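Local coordinates for methyltransferase domain-containing protein (Serratia marcescens, PDB 7CLU), which probably transfers a methyl group from S-adenosyl-L-methionine to a hydroxyl group of an intermediate in the synthesis of the red pigment prodigiosin, at residues L57-R62 with G72-P77. Residues are numbered along the deposited sequence; the frame is centred on the assembly and turned at random.
Sequences LLIALR and GLYHLP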
ATOM      1  N   LEU A  57       4.785 -12.494  11.049  1.00 20.89           N
ATOM      2  CA  LEU A  57       5.274 -11.997   9.769  1.00 23.35           C
ATOM      3  C   LEU A  57       5.449 -13.140   8.771  1.00 20.05           C
ATOM      4  O   LEU A  57       5.078 -13.011   7.601  1.00 21.73           O
ATOM      5  CB  LEU A  57       6.587 -11.247   9.979  1.00 23.12           C
ATOM      6  CG  LEU A  57       7.193 -10.645   8.722  1.00 24.59           C
ATOM      7  CD1 LEU A  57       6.180  -9.773   7.985  1.00 24.95           C
ATOM      8  CD2 LEU A  57       8.452  -9.862   9.102  1.00 23.52           C
ATOM      9  N   LEU A  58       5.972 -14.276   9.234  1.00 19.87           N
ATOM     10  CA  LEU A  58       6.216 -15.415   8.346  1.00 24.68           C
ATOM     11  C   LEU A  58       4.919 -15.962   7.772  1.00 21.94           C
ATOM     12  O   LEU A  58       4.830 -16.238   6.567  1.00 23.04           O
ATOM     13  CB  LEU A  58       6.963 -16.510   9.103  1.00 22.18           C
ATOM     14  CG  LEU A  58       8.407 -16.150   9.421  1.00 25.91           C
ATOM     15  CD1 LEU A  58       8.918 -17.111  10.473  1.00 28.33           C
ATOM     16  CD2 LEU A  58       9.245 -16.204   8.154  1.00 26.52           C
ATOM     17  N   ILE A  59       3.916 -16.171   8.638  1.00 21.21           N
ATOM     18  CA  ILE A  59       2.623 -16.679   8.195  1.00 20.82           C
ATOM     19  C   ILE A  59       2.014 -15.752   7.157  1.00 21.29           C
ATOM     20  O   ILE A  59       1.441 -16.204   6.162  1.00 21.29           O
ATOM     21  CB  ILE A  59       1.686 -16.860   9.403  1.00 23.08           C
ATOM     22  CG1 ILE A  59       2.164 -18.006  10.296  1.00 21.87           C
ATOM     23  CG2 ILE A  59       0.247 -17.077   8.959  1.00 22.03           C
ATOM     24  CD1 ILE A  59       1.331 -18.130  11.596  1.00 22.32           C
ATOM     25  N   ALA A  60       2.106 -14.438   7.389  1.00 23.44           N
ATOM     26  CA  ALA A  60       1.618 -13.478   6.410  1.00 21.07           C
ATOM     27  C   ALA A  60       2.363 -13.616   5.088  1.00 18.76           C
ATOM     28  O   ALA A  60       1.745 -13.635   4.022  1.00 17.95           O
ATOM     29  CB  ALA A  60       1.748 -12.043   6.957  1.00 17.25           C
ATOM     30  N   LEU A  61       3.701 -13.674   5.137  1.00 18.89           N
ATOM     31  CA  LEU A  61       4.466 -13.802   3.898  1.00 20.33           C
ATOM     32  C   LEU A  61       4.145 -15.110   3.191  1.00 22.41           C
ATOM     33  O   LEU A  61       4.127 -15.166   1.959  1.00 21.19           O
ATOM     34  CB  LEU A  61       5.973 -13.725   4.187  1.00 18.42           C
ATOM     35  CG  LEU A  61       6.474 -12.408   4.780  1.00 22.97           C
ATOM     36  CD1 LEU A  61       7.888 -12.598   5.341  1.00 20.87           C
ATOM     37  CD2 LEU A  61       6.417 -11.323   3.700  1.00 23.21           C
ATOM     38  N   ARG A  62       3.884 -16.167   3.949  1.00 21.76           N
ATOM     39  CA  ARG A  62       3.477 -17.421   3.318  1.00 18.26           C
ATOM     40  C   ARG A  62       2.115 -17.257   2.667  1.00 21.50           C
ATOM     41  O   ARG A  62       1.909 -17.640   1.507  1.00 20.40           O
ATOM     42  CB  ARG A  62       3.445 -18.531   4.366  1.00 20.98           C
ATOM     43  CG  ARG A  62       2.550 -19.713   3.993  1.00 26.32           C
ATOM     44  CD  ARG A  62       3.069 -20.445   2.752  1.00 24.20           C
ATOM     45  NE  ARG A  62       2.231 -21.587   2.413  1.00 25.49           N
ATOM     46  CZ  ARG A  62       1.145 -21.527   1.649  1.00 23.45           C
ATOM     47  NH1 ARG A  62       0.757 -20.374   1.139  1.00 26.03           N
ATOM     48  NH2 ARG A  62       0.439 -22.627   1.403  1.00 27.31           N
ATOM     49  N   GLY A  72       5.827 -27.063   8.695  1.00 32.92           N
ATOM     50  CA  GLY A  72       6.353 -26.101   9.639  1.00 30.53           C
ATOM     51  C   GLY A  72       7.637 -25.403   9.223  1.00 28.68           C
ATOM     52  O   GLY A  72       8.019 -24.421   9.869  1.00 31.63           O
ATOM     53  N   LEU A  73       8.298 -25.860   8.164  1.00 30.00           N
ATOM     54  CA  LEU A  73       9.534 -25.248   7.684  1.00 31.12           C
ATOM     55  C   LEU A  73       9.222 -24.245   6.587  1.00 27.75           C
ATOM     56  O   LEU A  73       8.513 -24.569   5.629  1.00 30.35           O
ATOM     57  CB  LEU A  73      10.491 -26.304   7.133  1.00 29.75           C
ATOM     58  CG  LEU A  73      11.021 -27.383   8.062  1.00 28.92           C
ATOM     59  CD1 LEU A  73      11.562 -28.563   7.238  1.00 29.07           C
ATOM     60  CD2 LEU A  73      12.096 -26.807   8.949  1.00 36.60           C
ATOM     61  N   TYR A  74       9.763 -23.038   6.717  1.00 25.68           N
ATOM     62  CA  TYR A  74       9.598 -22.022   5.692  1.00 27.26           C
ATOM     63  C   TYR A  74      10.672 -22.197   4.633  1.00 25.57           C
ATOM     64  O   TYR A  74      11.819 -22.536   4.940  1.00 27.67           O
ATOM     65  CB  TYR A  74       9.647 -20.613   6.306  1.00 24.75           C
ATOM     66  CG  TYR A  74       8.401 -20.355   7.118  1.00 24.21           C
ATOM     67  CD1 TYR A  74       7.256 -19.849   6.513  1.00 23.04           C
ATOM     68  CD2 TYR A  74       8.343 -20.683   8.467  1.00 26.01           C
ATOM     69  CE1 TYR A  74       6.096 -19.662   7.231  1.00 22.55           C
ATOM     70  CE2 TYR A  74       7.184 -20.482   9.201  1.00 25.93           C
ATOM     71  CZ  TYR A  74       6.063 -19.979   8.565  1.00 20.31           C
ATOM     72  OH  TYR A  74       4.904 -19.769   9.268  1.00 27.44           O
ATOM     73  N   HIS A  75      10.285 -21.989   3.380  1.00 24.91           N
ATOM     74  CA  HIS A  75      11.169 -22.189   2.247  1.00 29.82           C
ATOM     75  C   HIS A  75      11.108 -20.976   1.329  1.00 28.48           C
ATOM     76  O   HIS A  75      10.020 -20.531   0.948  1.00 24.98           O
ATOM     77  CB  HIS A  75      10.793 -23.472   1.485  1.00 27.36           C
ATOM     78  CG  HIS A  75      11.423 -23.571   0.135  1.00 27.53           C
ATOM     79  ND1 HIS A  75      12.759 -23.856  -0.040  1.00 26.93           N
ATOM     80  CD2 HIS A  75      10.900 -23.422  -1.105  1.00 26.84           C
ATOM     81  CE1 HIS A  75      13.040 -23.858  -1.331  1.00 29.80           C
ATOM     82  NE2 HIS A  75      11.927 -23.610  -2.000  1.00 30.23           N
ATOM     83  N   LEU A  76      12.277 -20.454   0.971  1.00 26.28           N
ATOM     84  CA  LEU A  76      12.357 -19.383  -0.021  1.00 30.12           C
ATOM     85  C   LEU A  76      12.240 -19.943  -1.435  1.00 29.37           C
ATOM     86  O   LEU A  76      13.113 -20.708  -1.863  1.00 31.34           O
ATOM     87  CB  LEU A  76      13.663 -18.621   0.131  1.00 28.89           C
ATOM     88  CG  LEU A  76      13.878 -17.498  -0.875  1.00 30.74           C
ATOM     89  CD1 LEU A  76      12.818 -16.402  -0.686  1.00 29.93           C
ATOM     90  CD2 LEU A  76      15.282 -16.910  -0.724  1.00 37.96           C
ATOM     91  N   PRO A  77      11.201 -19.595  -2.190  1.00 26.70           N
ATOM     92  CA  PRO A  77      11.079 -20.108  -3.561  1.00 29.13           C
ATOM     93  C   PRO A  77      12.238 -19.647  -4.436  1.00 32.10           C
ATOM     94  O   PRO A  77      12.719 -18.516  -4.320  1.00 27.97           O
ATOM     95  CB  PRO A  77       9.744 -19.521  -4.042  1.00 27.45           C
ATOM     96  CG  PRO A  77       8.958 -19.307  -2.766  1.00 27.49           C
ATOM     97  CD  PRO A  77       9.990 -18.877  -1.755  1.00 29.40           C
TER
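Y74 reaches from strand 73-75 to helix 51-63 and lays one face of its ring against L58. The evidence for a CH-pi contact is the position of L58 CB, 3.9 Å from the ring centroid and 22° off the normal. It stands toward the rim, on the hydroxyl-bearing side of the ring, where L58 CB to Y74 CZ is 3.6 Å. L58 adds a second touch through its delta branch, with CD1 4.0 Å from Y74 CE2. Chi1 of Y74, -71°, sets CG beside the backbone N and anti to the carbonyl carbon, and the ring extends toward the helix.

Two further van der Waals contacts lie beside the CH-pi contact. R62 CB meets the ring edge near its plane, 4.1 Å from Y74 CE1, while the rest of the arginine bends at chi2 and leads away. I59 points its CB away from the strand, yet its CG1 lies 3.4 Å from Y74 OH. No hydrogen bond joins the two segments, so the fit is one of side-chain packing.

The axes of 57-62 and 73-75 approach to 10.3 Å, with 51° between their N-to-C directions, a gap that the tyrosine bridges. Strands 68-70 and 73-75 pair as an antiparallel hairpin after helix 51-63, consistent with the wing of the winged-helix-like dimerisation domain of this O-methyltransferase family. A40 and I43 of helix 40-47 pack on both L58 and Y74, and Q69 of strand 68-70 touches Y74 and R62. The same helix segment also faces the second subunit: L57 and A60 pack on its L293, and I59 on its K282.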